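Local coordinates for adenylate cyclase-like protein (Chlamydia trachomatis, PDB 4QO6) that is a structural component of the inner-membrane ring of the type III secretion system, here represented by three tandem BON-like domains from its periplasmic region, at residues N85-G90 with A113-D118; Q94-E97 with F101-S104; Y119-L122 with Y126-L129. All coordinates share one frame; numbering follows the deposited sequence. Where two conformers were deposited one is given.

Interaction 1 of 3, residues N85-G90 with A113-D118; sequences NPEFKG and AACLAD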
loop_
_atom_site.group_PDB
_atom_site.type_symbol
_atom_site.label_atom_id
_atom_site.label_comp_id
_atom_site.label_asym_id
_atom_site.label_seq_id
_atom_site.Cartn_x
_atom_site.Cartn_y
_atom_site.Cartn_z
ATOM N N ASN A 85 -16.178 8.230 1.137
ATOM C CA ASN A 85 -16.199 7.984 2.565
ATOM C C ASN A 85 -15.186 8.867 3.316
ATOM O O ASN A 85 -13.995 8.678 3.212
ATOM C CB ASN A 85 -15.890 6.512 2.791
ATOM C CG ASN A 85 -16.302 6.051 4.144
ATOM O OD1 ASN A 85 -15.639 6.348 5.151
ATOM N ND2 ASN A 85 -17.403 5.315 4.194
ATOM N N PRO A 86 -15.659 9.821 4.116
ATOM C CA PRO A 86 -14.670 10.738 4.740
ATOM C C PRO A 86 -13.641 10.014 5.639
ATOM O O PRO A 86 -12.431 10.363 5.668
ATOM C CB PRO A 86 -15.552 11.677 5.567
ATOM C CG PRO A 86 -16.760 10.829 5.941
ATOM C CD PRO A 86 -16.980 9.869 4.788
ATOM N N GLU A 87 -14.115 8.998 6.351
ATOM C CA GLU A 87 -13.229 8.133 7.136
ATOM C C GLU A 87 -12.053 7.532 6.289
ATOM O O GLU A 87 -10.936 7.430 6.780
ATOM C CB GLU A 87 -14.089 7.058 7.838
ATOM C CG GLU A 87 -13.386 6.154 8.853
ATOM C CD GLU A 87 -13.265 6.728 10.263
ATOM O OE1 GLU A 87 -13.455 7.953 10.444
ATOM O OE2 GLU A 87 -12.952 5.947 11.199
ATOM N N PHE A 88 -12.279 7.175 5.014
ATOM C CA PHE A 88 -11.271 6.402 4.244
ATOM C C PHE A 88 -10.698 7.030 2.994
ATOM O O PHE A 88 -10.022 6.360 2.260
ATOM C CB PHE A 88 -11.822 5.028 3.859
ATOM C CG PHE A 88 -12.420 4.295 4.999
ATOM C CD1 PHE A 88 -11.692 4.084 6.154
ATOM C CD2 PHE A 88 -13.692 3.815 4.924
ATOM C CE1 PHE A 88 -12.239 3.418 7.224
ATOM C CE2 PHE A 88 -14.257 3.155 5.994
ATOM C CZ PHE A 88 -13.527 2.962 7.146
ATOM N N LYS A 89 -10.911 8.309 2.759
ATOM C CA LYS A 89 -10.603 8.832 1.437
ATOM C C LYS A 89 -9.077 8.799 1.061
ATOM O O LYS A 89 -8.773 8.732 -0.140
ATOM C CB LYS A 89 -11.291 10.191 1.187
ATOM C CG LYS A 89 -10.938 11.314 2.162
ATOM C CD LYS A 89 -11.083 12.672 1.479
ATOM C CE LYS A 89 -11.317 13.812 2.457
ATOM N NZ LYS A 89 -12.764 13.932 2.786
ATOM N N GLY A 90 -8.148 8.782 2.035
ATOM C CA GLY A 90 -6.707 8.559 1.721
ATOM C C GLY A 90 -6.298 7.079 1.370
ATOM O O GLY A 90 -5.142 6.780 1.102
ATOM N N ALA A 113 -8.474 1.303 11.485
ATOM C CA ALA A 113 -8.139 0.045 10.807
ATOM C C ALA A 113 -9.235 -1.002 10.926
ATOM O O ALA A 113 -9.532 -1.695 9.957
ATOM C CB ALA A 113 -6.813 -0.525 11.302
ATOM N N ALA A 114 -9.821 -1.131 12.114
ATOM C CA ALA A 114 -10.959 -2.033 12.311
ATOM C C ALA A 114 -12.238 -1.586 11.576
ATOM O O ALA A 114 -12.993 -2.429 11.078
ATOM C CB ALA A 114 -11.250 -2.218 13.797
ATOM N N CYS A 115 -12.494 -0.284 11.524
ATOM C CA CYS A 115 -13.610 0.270 10.744
ATOM C C CYS A 115 -13.484 -0.093 9.236
ATOM O O CYS A 115 -14.463 -0.434 8.563
ATOM C CB CYS A 115 -13.651 1.789 10.925
ATOM S SG CYS A 115 -15.123 2.667 10.313
ATOM N N LEU A 116 -12.261 -0.022 8.702
ATOM C CA LEU A 116 -11.992 -0.300 7.284
ATOM C C LEU A 116 -12.254 -1.781 7.000
ATOM O O LEU A 116 -12.905 -2.095 6.006
ATOM C CB LEU A 116 -10.578 0.119 6.883
ATOM C CG LEU A 116 -10.223 -0.110 5.387
ATOM C CD1 LEU A 116 -11.017 0.798 4.438
ATOM C CD2 LEU A 116 -8.740 0.030 5.147
ATOM N N ALA A 117 -11.811 -2.672 7.895
ATOM C CA ALA A 117 -11.970 -4.111 7.708
ATOM C C ALA A 117 -13.455 -4.490 7.656
ATOM O O ALA A 117 -13.878 -5.237 6.745
ATOM C CB ALA A 117 -11.269 -4.866 8.818
ATOM N N ASP A 118 -14.242 -3.936 8.605
ATOM C CA ASP A 118 -15.711 -4.058 8.583
ATOM C C ASP A 118 -16.273 -3.564 7.262
ATOM O O ASP A 118 -17.128 -4.209 6.667
ATOM C CB ASP A 118 -16.400 -3.175 9.642
ATOM C CG ASP A 118 -16.025 -3.526 11.061
ATOM O OD1 ASP A 118 -15.561 -4.682 11.300
ATOM O OD2 ASP A 118 -16.225 -2.622 11.942
#
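F88, whose ring lies against C115 and L116, is held at its backbone by the shortest polar bond here: F88 N donates to N85 O at 2.9 Å. This bond closes the turn that follows helix 71-83. With CG turned away from its own carbonyl carbon (chi1 -50°), the F88 ring extends from the turn to helix 110-123.

Over one face of the ring comes a methyl group of L116. Its CD1 sits 3.8 Å from the F88 ring centroid and 13° off the normal, a CH-pi contact nearly above the centre. CG of the neighbouring E87 lies against the opposite face, offset toward the rim, so the ring is sandwiched. F88 CE1 also touches L116 CB at 3.7 Å. At the far end of the ring, F88 CZ meets C115 SG at 3.6 Å, but C115 has a second conformer and this sulfur contact holds for one of the two only. Beyond the two segments, L82 of helix 71-83 touches both F88 and L116, and the Y119 ring meets that of F88 with planes about 50° apart.

The contact thus packs the loop between helix 71-83 and strand 92-95 on helix 110-123 within the PD2 domain. Its chemistry is consistent with a buried ring placed mainly by the methyl and CB of L116, the sulfur contributing conditionally, without directional polar bonding between turn and helix.

Interaction 2 of 3, residues Q94-E97 with F101-S104; sequences QSPE and FVIS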
loop_
_atom_site.group_PDB
_atom_site.type_symbol
_atom_site.label_atom_id
_atom_site.label_comp_id
_atom_site.label_asym_id
_atom_site.label_seq_id
_atom_site.Cartn_x
_atom_site.Cartn_y
_atom_site.Cartn_z
ATOM N N GLN A 94 -5.473 -1.277 -5.626
ATOM C CA GLN A 94 -4.813 -1.602 -6.879
ATOM C C GLN A 94 -4.715 -3.130 -6.962
ATOM O O GLN A 94 -5.152 -3.840 -6.066
ATOM C CB GLN A 94 -3.384 -0.990 -6.977
ATOM C CG GLN A 94 -3.306 0.541 -6.918
ATOM C CD GLN A 94 -4.020 1.330 -8.064
ATOM O OE1 GLN A 94 -3.754 1.098 -9.265
ATOM N NE2 GLN A 94 -4.889 2.322 -7.681
ATOM N N SER A 95 -4.163 -3.588 -8.073
ATOM C CA SER A 95 -3.909 -4.966 -8.342
ATOM C C SER A 95 -2.619 -5.087 -9.148
ATOM O O SER A 95 -2.624 -4.702 -10.317
ATOM C CB SER A 95 -4.997 -5.535 -9.221
ATOM O OG SER A 95 -4.621 -6.874 -9.562
ATOM N N PRO A 96 -1.540 -5.641 -8.547
ATOM C CA PRO A 96 -0.291 -5.734 -9.300
ATOM C C PRO A 96 -0.308 -6.974 -10.219
ATOM O O PRO A 96 0.521 -7.128 -11.086
ATOM C CB PRO A 96 0.755 -5.876 -8.208
ATOM C CG PRO A 96 0.013 -6.586 -7.130
ATOM C CD PRO A 96 -1.341 -5.957 -7.126
ATOM N N GLU A 97 -1.261 -7.861 -10.031
ATOM C CA GLU A 97 -1.459 -8.906 -11.025
ATOM C C GLU A 97 -2.799 -9.607 -10.891
ATOM O O GLU A 97 -3.429 -9.539 -9.842
ATOM C CB GLU A 97 -0.326 -9.907 -11.005
ATOM C CG GLU A 97 0.133 -10.339 -9.640
ATOM C CD GLU A 97 0.823 -11.667 -9.693
ATOM O OE1 GLU A 97 0.434 -12.479 -10.554
ATOM O OE2 GLU A 97 1.751 -11.906 -8.892
ATOM N N PHE A 101 -5.224 -8.371 -5.106
ATOM C CA PHE A 101 -5.608 -6.991 -4.788
ATOM C C PHE A 101 -4.802 -6.481 -3.570
ATOM O O PHE A 101 -4.588 -7.227 -2.603
ATOM C CB PHE A 101 -7.119 -6.873 -4.501
ATOM C CG PHE A 101 -7.971 -7.207 -5.693
ATOM C CD1 PHE A 101 -8.190 -6.275 -6.686
ATOM C CD2 PHE A 101 -8.428 -8.454 -5.878
ATOM C CE1 PHE A 101 -8.913 -6.574 -7.797
ATOM C CE2 PHE A 101 -9.194 -8.753 -6.963
ATOM C CZ PHE A 101 -9.419 -7.818 -7.926
ATOM N N VAL A 102 -4.397 -5.201 -3.633
ATOM C CA VAL A 102 -3.557 -4.557 -2.641
ATOM C C VAL A 102 -4.230 -3.263 -2.206
ATOM O O VAL A 102 -4.603 -2.453 -3.049
ATOM C CB VAL A 102 -2.181 -4.200 -3.219
ATOM C CG1 VAL A 102 -1.340 -3.459 -2.180
ATOM C CG2 VAL A 102 -1.441 -5.463 -3.673
ATOM N N ILE A 103 -4.421 -3.097 -0.903
ATOM C CA ILE A 103 -5.076 -1.920 -0.334
ATOM C C ILE A 103 -3.977 -1.148 0.420
ATOM O O ILE A 103 -3.245 -1.737 1.238
ATOM C CB ILE A 103 -6.287 -2.304 0.590
ATOM C CG1 ILE A 103 -6.978 -1.071 1.176
ATOM C CG2 ILE A 103 -5.891 -3.165 1.768
ATOM C CD1 ILE A 103 -8.064 -0.564 0.278
ATOM N N SER A 104 -3.874 0.167 0.180
ATOM C CA SER A 104 -2.728 0.926 0.696
ATOM C C SER A 104 -3.147 2.310 1.086
ATOM O O SER A 104 -4.201 2.752 0.685
ATOM C CB SER A 104 -1.597 0.976 -0.355
ATOM O OG SER A 104 -2.069 1.698 -1.462
#
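A beta hairpin of the PD2 domain, made of strands 92-95 and 100-107, is joined here by the antiparallel hydrogen-bonded pair of Q94 and V102. Two backbone bonds define the pair. Q94 N donates to V102 O at 3.0 Å with an N-H...O angle of 166°. In return V102 N donates to Q94 O at 2.9 Å and 171°. Q94 O has a second, weaker partner in CA of F101, 3.4 Å away in a CA-H...O contact, so this one acceptor meets two successive residues of the opposing strand.

Beyond the pair, the side chains follow the turn of the chain at P96. The pyrrolidine ring of P96 and the V102 side chain cross at about a right angle, and P96 CD approaches V102 CG2 to 3.5 Å, closer than usual for two carbons. V102 presents this methyl because its other branch, CG1, lies opposite the backbone N (chi1 177°), which places CG2 beside that nitrogen. S95 makes a softer contact, with CB 4.1 Å from F101 CD1. The S95 hydroxyl is engaged by a hydrogen bond with I100 O, tying it to the first residue of the second strand.

Around the hairpin, F101 meets F124 edge-to-face and touches L130, while Q94 and S95 reach W75 of helix 71-83. Backbone bonds from F101 and I103 to the segment around D131 and K133 make 100-107 the middle strand of three. Such a hairpin, followed by a helix and a third strand, is typical of the BON-like alpha-beta-beta-alpha-beta fold.

Interaction 3 of 3, residues Y119-L122 with Y126-L129; sequences YLNL and YLSL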
loop_
_atom_site.group_PDB
_atom_site.type_symbol
_atom_site.label_atom_id
_atom_site.label_comp_id
_atom_site.label_asym_id
_atom_site.label_seq_id
_atom_site.Cartn_x
_atom_site.Cartn_y
_atom_site.Cartn_z
ATOM N N TYR A 119 -15.859 -2.368 6.865
ATOM C CA TYR A 119 -16.340 -1.782 5.626
ATOM C C TYR A 119 -16.089 -2.745 4.423
ATOM O O TYR A 119 -16.997 -3.034 3.622
ATOM C CB TYR A 119 -15.682 -0.430 5.429
ATOM C CG TYR A 119 -16.231 0.315 4.288
ATOM C CD1 TYR A 119 -17.431 1.007 4.401
ATOM C CD2 TYR A 119 -15.574 0.326 3.062
ATOM C CE1 TYR A 119 -17.976 1.677 3.313
ATOM C CE2 TYR A 119 -16.125 0.981 1.978
ATOM C CZ TYR A 119 -17.309 1.654 2.104
ATOM O OH TYR A 119 -17.827 2.294 0.997
ATOM N N LEU A 120 -14.850 -3.239 4.304
ATOM C CA LEU A 120 -14.447 -4.092 3.177
ATOM C C LEU A 120 -15.196 -5.410 3.241
ATOM O O LEU A 120 -15.527 -6.024 2.201
ATOM C CB LEU A 120 -12.950 -4.364 3.241
ATOM C CG LEU A 120 -12.021 -3.180 2.955
ATOM C CD1 LEU A 120 -10.608 -3.483 3.375
ATOM C CD2 LEU A 120 -12.043 -2.816 1.475
ATOM N N ASN A 121 -15.508 -5.824 4.483
ATOM C CA ASN A 121 -16.375 -6.992 4.699
ATOM C C ASN A 121 -17.722 -6.901 4.076
ATOM O O ASN A 121 -18.205 -7.887 3.554
ATOM C CB ASN A 121 -16.597 -7.284 6.171
ATOM C CG ASN A 121 -15.913 -8.540 6.596
ATOM O OD1 ASN A 121 -16.297 -9.670 6.200
ATOM N ND2 ASN A 121 -14.874 -8.365 7.384
ATOM N N LEU A 122 -18.317 -5.714 4.158
ATOM C CA LEU A 122 -19.644 -5.456 3.630
ATOM C C LEU A 122 -19.669 -5.135 2.122
ATOM O O LEU A 122 -20.671 -5.336 1.499
ATOM C CB LEU A 122 -20.252 -4.316 4.435
ATOM C CG LEU A 122 -20.704 -4.700 5.857
ATOM C CD1 LEU A 122 -21.113 -3.455 6.612
ATOM C CD2 LEU A 122 -21.847 -5.707 5.820
ATOM N N TYR A 126 -13.725 -9.892 -2.957
ATOM C CA TYR A 126 -12.531 -10.722 -3.075
ATOM C C TYR A 126 -11.551 -10.620 -1.935
ATOM O O TYR A 126 -10.361 -10.492 -2.162
ATOM C CB TYR A 126 -11.839 -10.386 -4.399
ATOM C CG TYR A 126 -12.758 -10.577 -5.600
ATOM C CD1 TYR A 126 -12.980 -11.815 -6.128
ATOM C CD2 TYR A 126 -13.344 -9.489 -6.227
ATOM C CE1 TYR A 126 -13.808 -12.006 -7.230
ATOM C CE2 TYR A 126 -14.155 -9.653 -7.346
ATOM C CZ TYR A 126 -14.383 -10.921 -7.827
ATOM O OH TYR A 126 -15.237 -11.045 -8.872
ATOM N N LEU A 127 -12.046 -10.644 -0.717
ATOM C CA LEU A 127 -11.224 -10.583 0.506
ATOM C C LEU A 127 -10.161 -11.618 0.606
ATOM O O LEU A 127 -9.129 -11.359 1.173
ATOM C CB LEU A 127 -12.116 -10.757 1.772
ATOM C CG LEU A 127 -12.999 -9.519 2.080
ATOM C CD1 LEU A 127 -14.105 -9.871 3.065
ATOM C CD2 LEU A 127 -12.157 -8.388 2.646
ATOM N N SER A 128 -10.412 -12.836 0.154
ATOM C CA SER A 128 -9.382 -13.866 0.277
ATOM C C SER A 128 -8.204 -13.572 -0.645
ATOM O O SER A 128 -7.195 -14.154 -0.472
ATOM C CB SER A 128 -9.929 -15.279 -0.014
ATOM O OG SER A 128 -10.739 -15.327 -1.169
ATOM N N LEU A 129 -8.324 -12.646 -1.594
ATOM C CA LEU A 129 -7.259 -12.336 -2.569
ATOM C C LEU A 129 -6.646 -10.994 -2.190
ATOM O O LEU A 129 -5.818 -10.468 -2.939
ATOM C CB LEU A 129 -7.862 -12.211 -3.994
ATOM C CG LEU A 129 -8.674 -13.423 -4.524
ATOM C CD1 LEU A 129 -9.110 -13.282 -5.979
ATOM C CD2 LEU A 129 -7.892 -14.693 -4.325
#
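L127 meets L120 and N121 with its two terminal methyl groups, one to each residue. CD2 of L127 lies 4.1 Å from L120 CB, an apolar contact, and equally far from L120 O. CD1 of L127 lies 3.8 Å from N121 OD1 and 4.0 Å from N121 CA, so it rests against both the amide end and the backbone of that residue. The side chains of N121 and L127 cross at about a right angle. These distances describe van der Waals packing, in which one leucine fork sits against the last turn of helix 110-123.

The torsions account for the reach. L127 carries CG opposite its carbonyl carbon (chi1 -72°), which directs the fork to the helix. N121 leaves its helix pointing the other way, yet its chi1 of -110°, off the usual staggered positions, brings the amide back beside L127. Within the helix, N121 ND2 makes a weak hydrogen bond to A117 O, a modest restraint at most.

In the next shell, the short 3-10 segment 127-129 is consistent with holding L127 in place. L129 N bonds to Y126 O at 3.0 Å, the i to i+3 link expected of such a turn. Y126 itself turns aside to V74 of helix 71-83 and meets H41, in strand 41-42, edge-to-face. On the helix side, the buried L120 packs against M78, so the leucine pair stands at the margin of the core, with L127 on the surface. The arrangement belongs to the return from helix 110-123 to strand 130-136, the second half of a beta-alpha-beta crossover that places this strand parallel to strand 100-107, as in BON-like domains.

From the N terminus, the chain leaves helix 71-83 and enters N85-G90, which opens the loop that interaction 1 closes on helix 110-123. Interaction 2 is nested inside that loop, closing the small hairpin of strands 92-95 and 100-107 about 17 Å away, centre to centre. Interaction 3 follows in series, closing the short return after the same helix. Interactions 1 and 3 share helix 110-123 and touch directly, N85 ND2 lying 3.8 Å from Y119 CE1. Interactions 2 and 3 meet where F101 N probably bonds to L129 O at 3.1 Å. Together they tie turn, hairpin, helix and final strand into one PD2 unit.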